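Local coordinates for protein transcriptional repressor, TetR family (Thermus thermophilus, PDB 3ANP) that probably binds DNA as a TetR-family repressor controlling fatty acid degradation and binds lauroyl-CoA, at residues Val92-Thr97 with Arg176-Glu181; Pro106-Leu111 with Leu164-Trp169. All coordinates share one frame; numbering follows the deposited sequence.

Interaction 1 (Val92-Thr97 with Arg176-Glu181); sequences VLAEGT and RDLAEE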
loop_
_atom_site.group_PDB
_atom_site.type_symbol
_atom_site.label_atom_id
_atom_site.label_comp_id
_atom_site.label_asym_id
_atom_site.label_seq_id
_atom_site.Cartn_x
_atom_site.Cartn_y
_atom_site.Cartn_z
ATOM N N VAL A 92 6.990 -13.783 11.465
ATOM C CA VAL A 92 5.732 -14.298 12.003
ATOM C C VAL A 92 4.535 -13.674 11.293
ATOM O O VAL A 92 3.505 -14.321 11.101
ATOM C CB VAL A 92 5.652 -14.058 13.521
ATOM C CG1 VAL A 92 4.221 -14.242 14.010
ATOM C CG2 VAL A 92 6.589 -15.054 14.235
ATOM N N LEU A 93 4.668 -12.416 10.898
ATOM C CA LEU A 93 3.587 -11.756 10.172
ATOM C C LEU A 93 3.359 -12.477 8.843
ATOM O O LEU A 93 2.225 -12.731 8.453
ATOM C CB LEU A 93 3.945 -10.293 9.897
ATOM C CG LEU A 93 3.415 -9.244 10.871
ATOM C CD1 LEU A 93 3.958 -7.862 10.470
ATOM C CD2 LEU A 93 1.889 -9.252 10.834
ATOM N N ALA A 94 4.445 -12.814 8.157
ATOM C CA ALA A 94 4.340 -13.503 6.870
ATOM C C ALA A 94 3.703 -14.874 7.062
ATOM O O ALA A 94 2.805 -15.278 6.323
ATOM C CB ALA A 94 5.711 -13.650 6.243
ATOM N N GLU A 95 4.172 -15.590 8.073
ATOM C CA GLU A 95 3.638 -16.912 8.350
ATOM C C GLU A 95 2.164 -16.836 8.733
ATOM O O GLU A 95 1.334 -17.580 8.210
ATOM C CB GLU A 95 4.467 -17.562 9.467
ATOM C CG GLU A 95 5.917 -17.797 9.051
ATOM C CD GLU A 95 6.842 -18.162 10.219
ATOM O OE1 GLU A 95 6.471 -17.941 11.398
ATOM O OE2 GLU A 95 7.953 -18.657 9.953
ATOM N N GLY A 96 1.834 -15.927 9.640
ATOM C CA GLY A 96 0.450 -15.801 10.068
ATOM C C GLY A 96 -0.459 -15.329 8.949
ATOM O O GLY A 96 -1.603 -15.765 8.839
ATOM N N THR A 97 0.037 -14.420 8.116
ATOM C CA THR A 97 -0.771 -13.914 7.011
ATOM C C THR A 97 -1.108 -15.036 6.045
ATOM O O THR A 97 -2.223 -15.112 5.533
ATOM C CB THR A 97 -0.034 -12.783 6.244
ATOM O OG1 THR A 97 0.170 -11.676 7.128
ATOM C CG2 THR A 97 -0.861 -12.318 5.048
ATOM N N ARG A 176 4.118 -17.102 -4.235
ATOM C CA ARG A 176 5.420 -16.527 -3.920
ATOM C C ARG A 176 5.742 -16.599 -2.425
ATOM O O ARG A 176 4.877 -16.902 -1.602
ATOM C CB ARG A 176 5.479 -15.075 -4.410
ATOM C CG ARG A 176 5.114 -14.942 -5.881
ATOM C CD ARG A 176 5.547 -13.618 -6.480
ATOM N NE ARG A 176 5.232 -13.568 -7.908
ATOM C CZ ARG A 176 5.501 -12.539 -8.712
ATOM N NH1 ARG A 176 6.096 -11.451 -8.238
ATOM N NH2 ARG A 176 5.177 -12.599 -9.999
ATOM N N ASP A 177 7.000 -16.329 -2.091
ATOM C CA ASP A 177 7.485 -16.369 -0.713
ATOM C C ASP A 177 7.233 -15.028 -0.006
ATOM O O ASP A 177 8.031 -14.103 -0.125
ATOM C CB ASP A 177 8.990 -16.665 -0.737
ATOM C CG ASP A 177 9.590 -16.832 0.649
ATOM O OD1 ASP A 177 8.968 -16.428 1.653
ATOM O OD2 ASP A 177 10.714 -17.366 0.723
ATOM N N LEU A 178 6.139 -14.924 0.739
ATOM C CA LEU A 178 5.850 -13.666 1.427
ATOM C C LEU A 178 6.901 -13.309 2.474
ATOM O O LEU A 178 7.235 -12.140 2.633
ATOM C CB LEU A 178 4.456 -13.692 2.064
ATOM C CG LEU A 178 4.002 -12.481 2.904
ATOM C CD1 LEU A 178 3.999 -11.203 2.056
ATOM C CD2 LEU A 178 2.586 -12.751 3.476
ATOM N N ALA A 179 7.440 -14.306 3.177
ATOM C CA ALA A 179 8.457 -14.034 4.190
ATOM C C ALA A 179 9.655 -13.301 3.552
ATOM O O ALA A 179 10.190 -12.340 4.120
ATOM C CB ALA A 179 8.921 -15.346 4.834
ATOM N N GLU A 180 10.071 -13.770 2.380
ATOM C CA GLU A 180 11.194 -13.173 1.647
ATOM C C GLU A 180 10.871 -11.728 1.249
ATOM O O GLU A 180 11.727 -10.838 1.304
ATOM C CB GLU A 180 11.491 -14.006 0.392
ATOM C CG GLU A 180 12.741 -13.604 -0.403
ATOM C CD GLU A 180 12.538 -12.375 -1.283
ATOM O OE1 GLU A 180 11.427 -12.203 -1.853
ATOM O OE2 GLU A 180 13.504 -11.594 -1.421
ATOM N N GLU A 181 9.629 -11.511 0.833
ATOM C CA GLU A 181 9.173 -10.190 0.429
ATOM C C GLU A 181 9.174 -9.212 1.609
ATOM O O GLU A 181 9.609 -8.072 1.475
ATOM C CB GLU A 181 7.768 -10.309 -0.180
ATOM C CG GLU A 181 7.000 -9.002 -0.362
ATOM C CD GLU A 181 7.547 -8.125 -1.479
ATOM O OE1 GLU A 181 8.265 -8.637 -2.369
ATOM O OE2 GLU A 181 7.235 -6.921 -1.476
#

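Interaction 2 (Pro106-Leu111 with Leu164-Trp169); sequences PMFYEL and LSALRW. With DCC (dodecyl-coa), chain E.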
loop_
_atom_site.group_PDB
_atom_site.type_symbol
_atom_site.label_atom_id
_atom_site.label_comp_id
_atom_site.label_asym_id
_atom_site.label_seq_id
_atom_site.Cartn_x
_atom_site.Cartn_y
_atom_site.Cartn_z
ATOM N N PRO A 106 -10.189 -10.039 2.720
ATOM C CA PRO A 106 -11.277 -9.051 2.737
ATOM C C PRO A 106 -11.067 -7.998 3.814
ATOM O O PRO A 106 -11.563 -6.873 3.719
ATOM C CB PRO A 106 -12.531 -9.903 2.966
ATOM C CG PRO A 106 -11.997 -11.171 3.601
ATOM C CD PRO A 106 -10.722 -11.407 2.843
HETATM N N MSE A 107 -10.319 -8.362 4.847
HETATM C CA MSE A 107 -10.026 -7.421 5.906
HETATM C C MSE A 107 -9.101 -6.321 5.364
HETATM O O MSE A 107 -9.313 -5.137 5.635
HETATM C CB MSE A 107 -9.370 -8.143 7.093
HETATM C CG MSE A 107 -9.231 -7.249 8.305
HETATM SE SE MSE A 107 -8.061 -7.951 9.666
HETATM C CE MSE A 107 -6.386 -7.671 8.760
ATOM N N PHE A 108 -8.083 -6.707 4.591
ATOM C CA PHE A 108 -7.143 -5.736 4.019
ATOM C C PHE A 108 -7.854 -4.719 3.112
ATOM O O PHE A 108 -7.492 -3.546 3.092
ATOM C CB PHE A 108 -6.040 -6.426 3.194
ATOM C CG PHE A 108 -5.064 -7.254 4.008
ATOM C CD1 PHE A 108 -4.719 -6.899 5.319
ATOM C CD2 PHE A 108 -4.444 -8.368 3.431
ATOM C CE1 PHE A 108 -3.768 -7.636 6.047
ATOM C CE2 PHE A 108 -3.493 -9.111 4.148
ATOM C CZ PHE A 108 -3.156 -8.744 5.455
ATOM N N TYR A 109 -8.850 -5.159 2.351
ATOM C CA TYR A 109 -9.558 -4.223 1.471
ATOM C C TYR A 109 -10.287 -3.141 2.261
ATOM O O TYR A 109 -10.495 -2.039 1.764
ATOM C CB TYR A 109 -10.557 -4.964 0.570
ATOM C CG TYR A 109 -9.892 -5.642 -0.593
ATOM C CD1 TYR A 109 -9.207 -4.899 -1.563
ATOM C CD2 TYR A 109 -9.916 -7.027 -0.718
ATOM C CE1 TYR A 109 -8.561 -5.532 -2.626
ATOM C CE2 TYR A 109 -9.277 -7.662 -1.769
ATOM C CZ TYR A 109 -8.603 -6.914 -2.721
ATOM O OH TYR A 109 -7.991 -7.565 -3.773
ATOM N N GLU A 110 -10.665 -3.455 3.494
ATOM C CA GLU A 110 -11.371 -2.494 4.336
ATOM C C GLU A 110 -10.493 -1.271 4.627
ATOM O O GLU A 110 -11.000 -0.181 4.836
ATOM C CB GLU A 110 -11.826 -3.185 5.626
ATOM C CG GLU A 110 -12.757 -2.395 6.510
ATOM C CD GLU A 110 -14.094 -2.014 5.863
ATOM O OE1 GLU A 110 -14.480 -2.579 4.821
ATOM O OE2 GLU A 110 -14.768 -1.145 6.438
ATOM N N LEU A 111 -9.173 -1.444 4.620
ATOM C CA LEU A 111 -8.271 -0.318 4.839
ATOM C C LEU A 111 -8.292 0.598 3.608
ATOM O O LEU A 111 -7.761 1.700 3.641
ATOM C CB LEU A 111 -6.840 -0.821 5.094
ATOM C CG LEU A 111 -6.680 -1.429 6.485
ATOM C CD1 LEU A 111 -5.591 -2.482 6.506
ATOM C CD2 LEU A 111 -6.385 -0.294 7.470
ATOM N N LEU A 164 0.771 -3.414 1.681
ATOM C CA LEU A 164 0.700 -3.567 0.228
ATOM C C LEU A 164 1.284 -4.901 -0.221
ATOM O O LEU A 164 0.737 -5.547 -1.119
ATOM C CB LEU A 164 1.420 -2.423 -0.486
ATOM C CG LEU A 164 1.243 -2.349 -2.014
ATOM C CD1 LEU A 164 -0.236 -2.206 -2.388
ATOM C CD2 LEU A 164 2.018 -1.147 -2.534
ATOM N N SER A 165 2.387 -5.323 0.396
ATOM C CA SER A 165 2.991 -6.611 0.030
ATOM C C SER A 165 2.069 -7.789 0.350
ATOM O O SER A 165 1.932 -8.719 -0.449
ATOM C CB SER A 165 4.328 -6.814 0.756
ATOM O OG SER A 165 5.332 -5.948 0.246
ATOM N N ALA A 166 1.452 -7.749 1.528
ATOM C CA ALA A 166 0.566 -8.819 1.981
ATOM C C ALA A 166 -0.701 -8.895 1.140
ATOM O O ALA A 166 -1.169 -9.980 0.777
ATOM C CB ALA A 166 0.205 -8.607 3.454
ATOM N N LEU A 167 -1.251 -7.730 0.829
ATOM C CA LEU A 167 -2.453 -7.654 0.019
ATOM C C LEU A 167 -2.197 -8.190 -1.391
ATOM O O LEU A 167 -2.968 -9.000 -1.901
ATOM C CB LEU A 167 -2.944 -6.201 -0.048
ATOM C CG LEU A 167 -4.103 -5.902 -1.004
ATOM C CD1 LEU A 167 -5.191 -6.941 -0.827
ATOM C CD2 LEU A 167 -4.639 -4.491 -0.717
ATOM N N ARG A 168 -1.114 -7.745 -2.023
ATOM C CA ARG A 168 -0.812 -8.205 -3.368
ATOM C C ARG A 168 -0.464 -9.686 -3.367
ATOM O O ARG A 168 -0.826 -10.418 -4.286
ATOM C CB ARG A 168 0.315 -7.373 -3.976
ATOM C CG ARG A 168 -0.158 -5.940 -4.283
ATOM C CD ARG A 168 0.983 -4.984 -4.580
ATOM N NE ARG A 168 1.581 -5.213 -5.891
ATOM C CZ ARG A 168 2.561 -4.469 -6.401
ATOM N NH1 ARG A 168 3.054 -3.446 -5.708
ATOM N NH2 ARG A 168 3.048 -4.752 -7.608
ATOM N N TRP A 169 0.216 -10.127 -2.317
ATOM C CA TRP A 169 0.575 -11.532 -2.204
ATOM C C TRP A 169 -0.690 -12.380 -2.152
ATOM O O TRP A 169 -0.839 -13.341 -2.910
ATOM C CB TRP A 169 1.383 -11.777 -0.932
ATOM C CG TRP A 169 1.684 -13.243 -0.690
ATOM C CD1 TRP A 169 2.720 -13.971 -1.222
ATOM C CD2 TRP A 169 0.919 -14.157 0.099
ATOM N NE1 TRP A 169 2.642 -15.283 -0.813
ATOM C CE2 TRP A 169 1.548 -15.429 -0.003
ATOM C CE3 TRP A 169 -0.239 -14.034 0.878
ATOM C CZ2 TRP A 169 1.054 -16.572 0.648
ATOM C CZ3 TRP A 169 -0.736 -15.183 1.531
ATOM C CH2 TRP A 169 -0.083 -16.434 1.405
HETATM C C2 DCC E . -4.100 15.730 17.087
HETATM C C4 DCC E . -2.204 14.648 16.325
HETATM C C5 DCC E . -2.277 13.771 17.398
HETATM C C6 DCC E . -3.314 13.926 18.311
HETATM C C8 DCC E . -0.575 13.248 16.195
HETATM C C10 DCC E . -2.208 -7.096 11.108
HETATM C C11 DCC E . -2.985 -8.414 11.112
HETATM C C12 DCC E . -2.476 -9.347 12.212
HETATM N N9 DCC E . -1.143 14.297 15.605
HETATM N N7 DCC E . -1.260 12.922 17.289
HETATM N N3 DCC E . -3.127 15.613 16.201
HETATM N N1 DCC E . -4.201 14.913 18.122
HETATM N N6 DCC E . -3.423 13.107 19.352
HETATM C "C1'" DCC E . -0.667 14.964 14.372
HETATM C "C2'" DCC E . 0.256 14.052 13.567
HETATM O "O2'" DCC E . 1.533 13.974 14.206
HETATM C "C3'" DCC E . 0.363 14.921 12.315
HETATM O "O3'" DCC E . 1.287 15.989 12.536
HETATM C "C4'" DCC E . -1.054 15.486 12.188
HETATM O "O4'" DCC E . -1.724 15.168 13.422
HETATM C "C5'" DCC E . -1.748 14.800 11.010
HETATM O "O5'" DCC E . -1.719 13.380 11.172
HETATM P P1 DCC E . -1.983 12.406 9.918
HETATM O O11 DCC E . -1.216 12.879 8.745
HETATM O O12 DCC E . -1.792 11.011 10.375
HETATM O O6 DCC E . -3.544 12.627 9.593
HETATM P P2 DCC E . -4.684 11.767 10.335
HETATM O O21 DCC E . -5.763 12.776 10.236
HETATM O O22 DCC E . -3.926 11.443 11.564
HETATM O O7 DCC E . -4.741 10.658 9.169
HETATM C CPA DCC E . -3.969 9.457 9.228
HETATM C CPB DCC E . -4.859 8.253 8.905
HETATM C CP8 DCC E . -5.706 8.569 7.668
HETATM C CP7 DCC E . -5.767 7.957 10.101
HETATM C CP9 DCC E . -3.977 7.035 8.624
HETATM O OP3 DCC E . -4.872 8.737 6.519
HETATM C CP6 DCC E . -6.718 7.447 7.420
HETATM O OP2 DCC E . -7.807 7.451 7.991
HETATM N NP2 DCC E . -6.328 6.498 6.574
HETATM C CP5 DCC E . -7.197 5.359 6.239
HETATM C CP4 DCC E . -6.344 4.144 5.868
HETATM C CP3 DCC E . -5.466 4.440 4.650
HETATM O OP1 DCC E . -4.770 5.453 4.608
HETATM N NP1 DCC E . -5.511 3.531 3.678
HETATM C CP2 DCC E . -4.729 3.687 2.444
HETATM C CP1 DCC E . -3.245 3.428 2.727
HETATM S S DCC E . -2.879 1.676 3.109
HETATM P P3 DCC E . 2.309 16.394 11.360
HETATM O O31 DCC E . 3.653 15.805 11.554
HETATM O O32 DCC E . 1.626 15.920 9.981
HETATM O O33 DCC E . 2.332 18.003 11.341
HETATM C CA1 DCC E . -2.956 1.643 4.859
HETATM C CA2 DCC E . -2.341 0.456 5.604
HETATM O OA1 DCC E . -3.501 2.555 5.479
HETATM C CA3 DCC E . -2.117 0.792 7.079
HETATM C CA4 DCC E . -1.419 -0.345 7.831
HETATM C CA5 DCC E . -2.241 -1.636 7.837
HETATM C CA6 DCC E . -1.608 -2.653 8.791
HETATM C CA7 DCC E . -2.456 -3.923 8.889
HETATM C CA8 DCC E . -1.888 -4.880 9.940
HETATM C CA9 DCC E . -2.697 -6.179 9.984
#

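Interaction 1 (Val92-Thr97 with Arg176-Glu181)
Thr-97, whose CB and CG2 both lie 3.8 Å from Leu-178 CD2, also donates through OG1 to Leu-93 O at 2.7 Å from 38° above the carbonyl plane, while Thr-97 N reaches the same oxygen from the opposite face. On the other helix, the Asp-177 carboxylate is met from above its plane by Glu-180 N, which donates to Asp-177 OD1 in the N-cap bond (3.0 Å, 162°) that starts helix 178-191. Between these polar ends Ala-94 fits against Ala-179 and Leu-178. Ala-94 points its methyl toward the first turn of helix 178-191, and Ala-94 CB sits only 3.5 Å from Ala-179 CA, tighter than ordinary van der Waals contact. Leu-178, with CG anti to its backbone N (chi1 177°), lies beside that methyl, Leu-178 CG being 3.9 Å from Ala-94 CB, and crosses the Thr-97 side chain at about a right angle. A valine in place of Thr-97 would probably keep the apolar contact but leave Tyr-162 OH without its hydroxyl mate and Leu-93 O with one donor fewer. No hydrogen bond spans the segments, so the helices are held by apolar fit: the threonine hydroxyl is satisfied within its own helix and by Tyr-162, and the charged Glu-180 and Glu-181 instead form salt bridges to Arg-153 of the second subunit.

Interaction 2 (Pro106-Leu111 with Leu164-Trp169)
Phe-108 is shared between protein and ligand: its CE2 meets Ala-166 CB at 3.8 Å, obliquely to the ring, while the ring edge is turned to the acyl chain of lauroyl-CoA, with Phe-108 CE1 4.3 Å from ligand atom CA9. The next residue holds a different carbon. Leu-167 CD1 lies over one face of the Tyr-109 ring, offset toward the rim, in a CH-pi contact 4.2 Å from the centroid and 22° off the ring normal. Leu-167, its CG swung away from the backbone N (chi1 173°), brings CD1 over the Tyr-109 ring and beside Phe-108 CB, 4.1 Å away. Past this contact the segment turns to the ligand. Leu-111 O accepts a hydrogen bond from NP1 of the pantetheine arm at 2.9 Å, and Leu-111 CD1 packs at 3.7 Å on acyl atom CA5, so one residue grips both polar and apolar parts of the ligand. Selenomethionine Met-107, bent at its last torsion, brings its CE to the same acyl chain. The axes of the segments 106-110 and 164-169 approach to 10.1 Å, at 135° between their N-to-C directions. Around them, helix 54-77 covers Met-107 through Leu-57 and Leu-58, Leu-105 of helix 101-110 packs on Leu-167, and Leu-112 of the second subunit touches both Tyr-109 and Leu-167, placing the contact beside the dimer interface.

Helix 151-172 and helix 178-191 follow one another, as do helix 82-99 and helix 101-110, and interaction 2 is nested inside the loop that interaction 1 closes; their centres are 13 Å apart. The two are tied directly: Glu-181 OE2 lies 2.7 Å from Ser-165 OG and Arg-176 O 2.9 Å from Trp-169 NE1, both probable hydrogen bonds, while Leu-178 CB packs on Trp-169 CD1. Interaction 2 lines the lauroyl-CoA pocket through Leu-111; interaction 1 stands back from it, the Thr-97 side chain being about 6 Å from the nearest ligand atom. Arg-168 and Arg-176 of the second subunit also hydrogen-bond this ligand, linking the pocket to the dimer.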